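Long-range contact in aminoglycoside N(3)-acetyltransferase (Streptomyces griseus, PDB 7LAP), which probably acetylates the 3-amino group of aminoglycoside antibiotics, a modification that confers resistance: residues D153-S165 with V218-G230. Residues are numbered along the deposited sequence; the frame is centred on the assembly and turned at random.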
loop_
_atom_site.group_PDB
_atom_site.type_symbol
_atom_site.label_atom_id
_atom_site.label_comp_id
_atom_site.label_asym_id
_atom_site.label_seq_id
_atom_site.Cartn_x
_atom_site.Cartn_y
_atom_site.Cartn_z
ATOM N N ASP B 153 2.441 3.690 23.123
ATOM C CA ASP B 153 3.627 3.231 23.838
ATOM C C ASP B 153 3.400 1.859 24.460
ATOM O O ASP B 153 2.338 1.589 25.024
ATOM C CB ASP B 153 3.994 4.233 24.941
ATOM C CG ASP B 153 5.291 3.865 25.655
ATOM O OD1 ASP B 153 6.323 3.760 24.958
ATOM O OD2 ASP B 153 5.287 3.694 26.895
ATOM N N ALA B 154 4.400 0.991 24.340
ATOM C CA ALA B 154 4.432 -0.285 25.048
ATOM C C ALA B 154 3.113 -1.051 24.926
ATOM O O ALA B 154 2.493 -1.400 25.924
ATOM C CB ALA B 154 4.780 -0.059 26.530
ATOM N N HIS B 155 2.687 -1.321 23.690
ATOM C CA HIS B 155 1.478 -2.122 23.489
ATOM C C HIS B 155 1.596 -3.456 24.234
ATOM O O HIS B 155 2.562 -4.210 24.004
ATOM C CB HIS B 155 1.267 -2.375 22.005
ATOM C CG HIS B 155 -0.139 -2.743 21.642
ATOM N ND1 HIS B 155 -0.754 -2.261 20.507
ATOM C CD2 HIS B 155 -1.044 -3.556 22.244
ATOM C CE1 HIS B 155 -1.976 -2.766 20.417
ATOM N NE2 HIS B 155 -2.180 -3.553 21.461
ATOM N N PRO B 156 0.654 -3.785 25.126
ATOM C CA PRO B 156 0.780 -5.013 25.926
ATOM C C PRO B 156 0.756 -6.232 25.032
ATOM O O PRO B 156 -0.120 -6.367 24.170
ATOM C CB PRO B 156 -0.452 -4.977 26.836
ATOM C CG PRO B 156 -0.838 -3.541 26.884
ATOM C CD PRO B 156 -0.523 -2.998 25.524
ATOM N N TRP B 157 1.708 -7.140 25.263
ATOM C CA TRP B 157 1.838 -8.313 24.400
ATOM C C TRP B 157 0.588 -9.184 24.462
ATOM O O TRP B 157 -0.040 -9.483 23.433
ATOM C CB TRP B 157 3.061 -9.135 24.793
ATOM C CG TRP B 157 4.393 -8.477 24.565
ATOM C CD1 TRP B 157 5.447 -8.410 25.459
ATOM C CD2 TRP B 157 4.860 -7.880 23.352
ATOM N NE1 TRP B 157 6.517 -7.763 24.874
ATOM C CE2 TRP B 157 6.173 -7.419 23.589
ATOM C CE3 TRP B 157 4.275 -7.643 22.101
ATOM C CZ2 TRP B 157 6.917 -6.767 22.611
ATOM C CZ3 TRP B 157 5.017 -6.994 21.139
ATOM C CH2 TRP B 157 6.324 -6.568 21.396
ATOM N N ASP B 158 0.225 -9.616 25.663
ATOM C CA ASP B 158 -0.942 -10.451 25.914
ATOM C C ASP B 158 -2.117 -9.581 26.319
ATOM O O ASP B 158 -1.939 -8.476 26.829
ATOM C CB ASP B 158 -0.652 -11.467 27.019
ATOM C CG ASP B 158 0.401 -12.469 26.606
ATOM O OD1 ASP B 158 0.105 -13.261 25.697
ATOM O OD2 ASP B 158 1.503 -12.482 27.195
ATOM N N ASP B 159 -3.327 -10.108 26.115
ATOM C CA ASP B 159 -4.532 -9.294 26.236
ATOM C C ASP B 159 -4.317 -7.925 25.577
ATOM O O ASP B 159 -4.486 -6.886 26.227
ATOM C CB ASP B 159 -4.931 -9.143 27.710
ATOM C CG ASP B 159 -6.441 -8.888 27.892
ATOM O OD1 ASP B 159 -7.235 -9.267 26.996
ATOM O OD2 ASP B 159 -6.836 -8.308 28.934
ATOM N N PRO B 160 -3.925 -7.872 24.302
ATOM C CA PRO B 160 -3.636 -6.569 23.680
ATOM C C PRO B 160 -4.865 -5.694 23.401
ATOM O O PRO B 160 -4.695 -4.572 22.903
ATOM C CB PRO B 160 -2.951 -6.960 22.365
ATOM C CG PRO B 160 -3.633 -8.271 21.991
ATOM C CD PRO B 160 -3.878 -8.983 23.329
ATOM N N HIS B 161 -6.090 -6.151 23.662
ATOM C CA HIS B 161 -7.267 -5.284 23.605
ATOM C C HIS B 161 -7.771 -4.907 24.988
ATOM O O HIS B 161 -8.855 -4.320 25.100
ATOM C CB HIS B 161 -8.419 -5.948 22.838
ATOM C CG HIS B 161 -8.105 -6.234 21.410
ATOM N ND1 HIS B 161 -7.734 -7.488 20.972
ATOM C CD2 HIS B 161 -8.117 -5.436 20.317
ATOM C CE1 HIS B 161 -7.536 -7.449 19.665
ATOM N NE2 HIS B 161 -7.766 -6.218 19.243
ATOM N N GLY B 162 -7.036 -5.252 26.042
ATOM C CA GLY B 162 -7.570 -5.162 27.373
ATOM C C GLY B 162 -7.174 -3.913 28.131
ATOM O O GLY B 162 -6.871 -2.857 27.559
ATOM N N PRO B 163 -7.075 -4.078 29.448
ATOM C CA PRO B 163 -6.879 -3.008 30.416
ATOM C C PRO B 163 -5.668 -2.158 30.146
ATOM O O PRO B 163 -5.756 -0.960 30.415
ATOM C CB PRO B 163 -6.697 -3.763 31.739
ATOM C CG PRO B 163 -7.415 -5.050 31.537
ATOM C CD PRO B 163 -7.186 -5.398 30.096
ATOM N N GLY B 164 -4.567 -2.695 29.641
ATOM C CA GLY B 164 -3.470 -1.756 29.502
ATOM C C GLY B 164 -3.331 -1.073 28.154
ATOM O O GLY B 164 -2.416 -0.269 27.954
ATOM N N SER B 165 -4.239 -1.331 27.235
ATOM C CA SER B 165 -3.940 -1.245 25.818
ATOM C C SER B 165 -4.152 0.162 25.282
ATOM O O SER B 165 -4.753 1.009 25.944
ATOM C CB SER B 165 -4.839 -2.222 25.070
ATOM O OG SER B 165 -6.176 -1.780 25.213
ATOM N N VAL B 218 13.058 -13.113 17.715
ATOM C CA VAL B 218 12.638 -14.189 18.594
ATOM C C VAL B 218 11.157 -14.419 18.364
ATOM O O VAL B 218 10.401 -13.484 18.078
ATOM C CB VAL B 218 12.907 -13.862 20.085
ATOM C CG1 VAL B 218 14.373 -13.530 20.319
ATOM C CG2 VAL B 218 12.038 -12.715 20.513
ATOM N N TRP B 219 10.748 -15.678 18.482
ATOM C CA TRP B 219 9.332 -16.010 18.494
ATOM C C TRP B 219 8.761 -15.743 19.880
ATOM O O TRP B 219 9.473 -15.799 20.887
ATOM C CB TRP B 219 9.117 -17.473 18.094
ATOM C CG TRP B 219 9.317 -17.663 16.629
ATOM C CD1 TRP B 219 10.510 -17.775 15.980
ATOM C CD2 TRP B 219 8.302 -17.660 15.608
ATOM N NE1 TRP B 219 10.301 -17.871 14.629
ATOM C CE2 TRP B 219 8.954 -17.806 14.373
ATOM C CE3 TRP B 219 6.908 -17.572 15.627
ATOM C CZ2 TRP B 219 8.256 -17.869 13.152
ATOM C CZ3 TRP B 219 6.216 -17.624 14.422
ATOM C CH2 TRP B 219 6.890 -17.772 13.201
ATOM N N ARG B 220 7.472 -15.405 19.919
ATOM C CA ARG B 220 6.764 -15.192 21.171
ATOM C C ARG B 220 5.373 -15.788 21.041
ATOM O O ARG B 220 4.778 -15.757 19.962
ATOM C CB ARG B 220 6.665 -13.692 21.538
ATOM C CG ARG B 220 6.236 -13.452 22.968
ATOM C CD ARG B 220 6.307 -11.996 23.412
ATOM N NE ARG B 220 5.948 -11.861 24.831
ATOM C CZ ARG B 220 4.750 -12.138 25.363
ATOM N NH1 ARG B 220 3.722 -12.530 24.603
ATOM N NH2 ARG B 220 4.563 -11.991 26.676
ATOM N N THR B 221 4.863 -16.334 22.134
ATOM C CA THR B 221 3.491 -16.821 22.203
ATOM C C THR B 221 2.606 -15.717 22.763
ATOM O O THR B 221 2.981 -15.042 23.728
ATOM C CB THR B 221 3.406 -18.074 23.085
ATOM O OG1 THR B 221 4.088 -19.153 22.440
ATOM C CG2 THR B 221 1.969 -18.472 23.325
ATOM N N PHE B 222 1.442 -15.530 22.152
ATOM C CA PHE B 222 0.522 -14.457 22.488
ATOM C C PHE B 222 -0.834 -15.031 22.850
ATOM O O PHE B 222 -1.288 -16.009 22.245
ATOM C CB PHE B 222 0.337 -13.481 21.313
ATOM C CG PHE B 222 1.592 -12.784 20.922
ATOM C CD1 PHE B 222 2.463 -13.365 20.008
ATOM C CD2 PHE B 222 1.935 -11.568 21.512
ATOM C CE1 PHE B 222 3.643 -12.730 19.650
ATOM C CE2 PHE B 222 3.114 -10.918 21.157
ATOM C CZ PHE B 222 3.978 -11.502 20.222
ATOM N N ARG B 223 -1.486 -14.396 23.815
ATOM C CA ARG B 223 -2.855 -14.723 24.174
ATOM C C ARG B 223 -3.714 -13.490 23.980
ATOM O O ARG B 223 -3.299 -12.386 24.338
ATOM C CB ARG B 223 -2.949 -15.208 25.622
ATOM C CG ARG B 223 -4.362 -15.557 26.035
ATOM C CD ARG B 223 -4.394 -16.014 27.460
ATOM N NE ARG B 223 -5.701 -15.828 28.085
ATOM C CZ ARG B 223 -6.640 -16.770 28.157
ATOM N NH1 ARG B 223 -6.432 -17.977 27.629
ATOM N NH2 ARG B 223 -7.787 -16.505 28.772
ATOM N N ASP B 224 -4.915 -13.684 23.434
ATOM C CA ASP B 224 -5.839 -12.599 23.120
ATOM C C ASP B 224 -7.247 -13.183 23.157
ATOM O O ASP B 224 -7.427 -14.401 23.187
ATOM C CB ASP B 224 -5.507 -11.979 21.742
ATOM C CG ASP B 224 -6.301 -10.682 21.439
ATOM O OD1 ASP B 224 -6.836 -10.047 22.380
ATOM O OD2 ASP B 224 -6.357 -10.275 20.256
ATOM N N ILE B 225 -8.259 -12.311 23.178
ATOM C CA ILE B 225 -9.596 -12.791 22.814
ATOM C C ILE B 225 -9.622 -13.118 21.321
ATOM O O ILE B 225 -8.792 -12.654 20.532
ATOM C CB ILE B 225 -10.692 -11.777 23.172
ATOM C CG1 ILE B 225 -10.368 -10.426 22.534
ATOM C CG2 ILE B 225 -10.841 -11.639 24.670
ATOM C CD1 ILE B 225 -11.552 -9.777 21.803
ATOM N N ASP B 226 -10.583 -13.948 20.934
ATOM C CA ASP B 226 -10.716 -14.365 19.542
ATOM C C ASP B 226 -11.302 -13.196 18.757
ATOM O O ASP B 226 -12.513 -13.066 18.581
ATOM C CB ASP B 226 -11.587 -15.614 19.445
ATOM C CG ASP B 226 -11.683 -16.154 18.034
ATOM O OD1 ASP B 226 -11.440 -15.401 17.066
ATOM O OD2 ASP B 226 -12.005 -17.346 17.891
ATOM N N SER B 227 -10.421 -12.317 18.285
ATOM C CA SER B 227 -10.879 -11.122 17.596
ATOM C C SER B 227 -11.170 -11.379 16.133
ATOM O O SER B 227 -11.311 -10.421 15.364
ATOM C CB SER B 227 -9.850 -9.992 17.728
ATOM O OG SER B 227 -8.718 -10.205 16.889
ATOM N N GLU B 228 -11.251 -12.643 15.735
ATOM C CA GLU B 228 -11.557 -13.020 14.364
ATOM C C GLU B 228 -12.955 -13.599 14.222
ATOM O O GLU B 228 -13.694 -13.204 13.315
ATOM C CB GLU B 228 -10.518 -14.023 13.856
ATOM C CG GLU B 228 -10.729 -14.452 12.419
ATOM C CD GLU B 228 -9.505 -15.135 11.829
ATOM O OE1 GLU B 228 -8.441 -14.481 11.756
ATOM O OE2 GLU B 228 -9.603 -16.324 11.440
ATOM N N HIS B 229 -13.342 -14.513 15.116
ATOM C CA HIS B 229 -14.664 -15.124 15.111
ATOM C C HIS B 229 -15.519 -14.674 16.286
ATOM O O HIS B 229 -16.523 -15.320 16.601
ATOM C CB HIS B 229 -14.543 -16.647 15.123
ATOM C CG HIS B 229 -13.452 -17.165 14.248
ATOM N ND1 HIS B 229 -12.517 -18.077 14.683
ATOM C CD2 HIS B 229 -13.140 -16.887 12.960
ATOM C CE1 HIS B 229 -11.678 -18.347 13.698
ATOM N NE2 HIS B 229 -12.034 -17.638 12.641
ATOM N N GLY B 230 -15.129 -13.605 16.965
ATOM C CA GLY B 230 -15.922 -13.125 18.076
ATOM C C GLY B 230 -15.490 -13.726 19.392
ATOM O O GLY B 230 -15.197 -14.925 19.478
HETATM O O HOH W 1 1.179 -15.864 25.741
HETATM O O HOH W 2 -7.305 -8.465 24.572
#
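A loop docked against the edge of a two-stranded antiparallel hairpin forms this contact, with D158 and D159 meeting R223 and D224 of strand 216-225, whose other edge pairs with strand 204-213. Two bonds tie the loop to the strand's main chain: D159 N donates to R223 O (2.9 Å), while R223 N turns to a side chain, donating a hydrogen bond to D158 OD1 at 2.7 Å, nearly along the C-O axis. A water donates to that same OD1 and, weakly, to T221 O. The other oxygen, D158 OD2, forms a salt bridge with R220 NH2 at 3.1 Å; the nitrogen approaches from the syn side but 35° out of the carboxylate plane. D158 thus splits its oxygens between main chain and guanidinium. R220 leaves the strand with CG anti to the backbone N (chi1 -166°) and runs extended to NE, which lays CD over the five-membered ring of W157 in a CH-pi contact and places W157 CB over the guanidinium face. Beside it, W157 CE3 packs on F222 CE2 at 3.6 Å, the two rings meeting obliquely. Further along the strand, P160 CD lies 3.3 Å from D224 OD1. H161 ND1 donates to the syn lone pair of D224 OD1 at 3.1 Å, with the imidazole and carboxylate planes 19° apart, nearly coplanar. A second water bridges D224 OD1, D159 OD1 and H161 N, probably easing the closeness of the two carboxylates. H161 also touches A195 of helix 189-196. The whole is an example of a loop with a type I turn, D159 to G162, anchored to a hairpin edge by aspartate side chains and a His-carboxylate hydrogen bond.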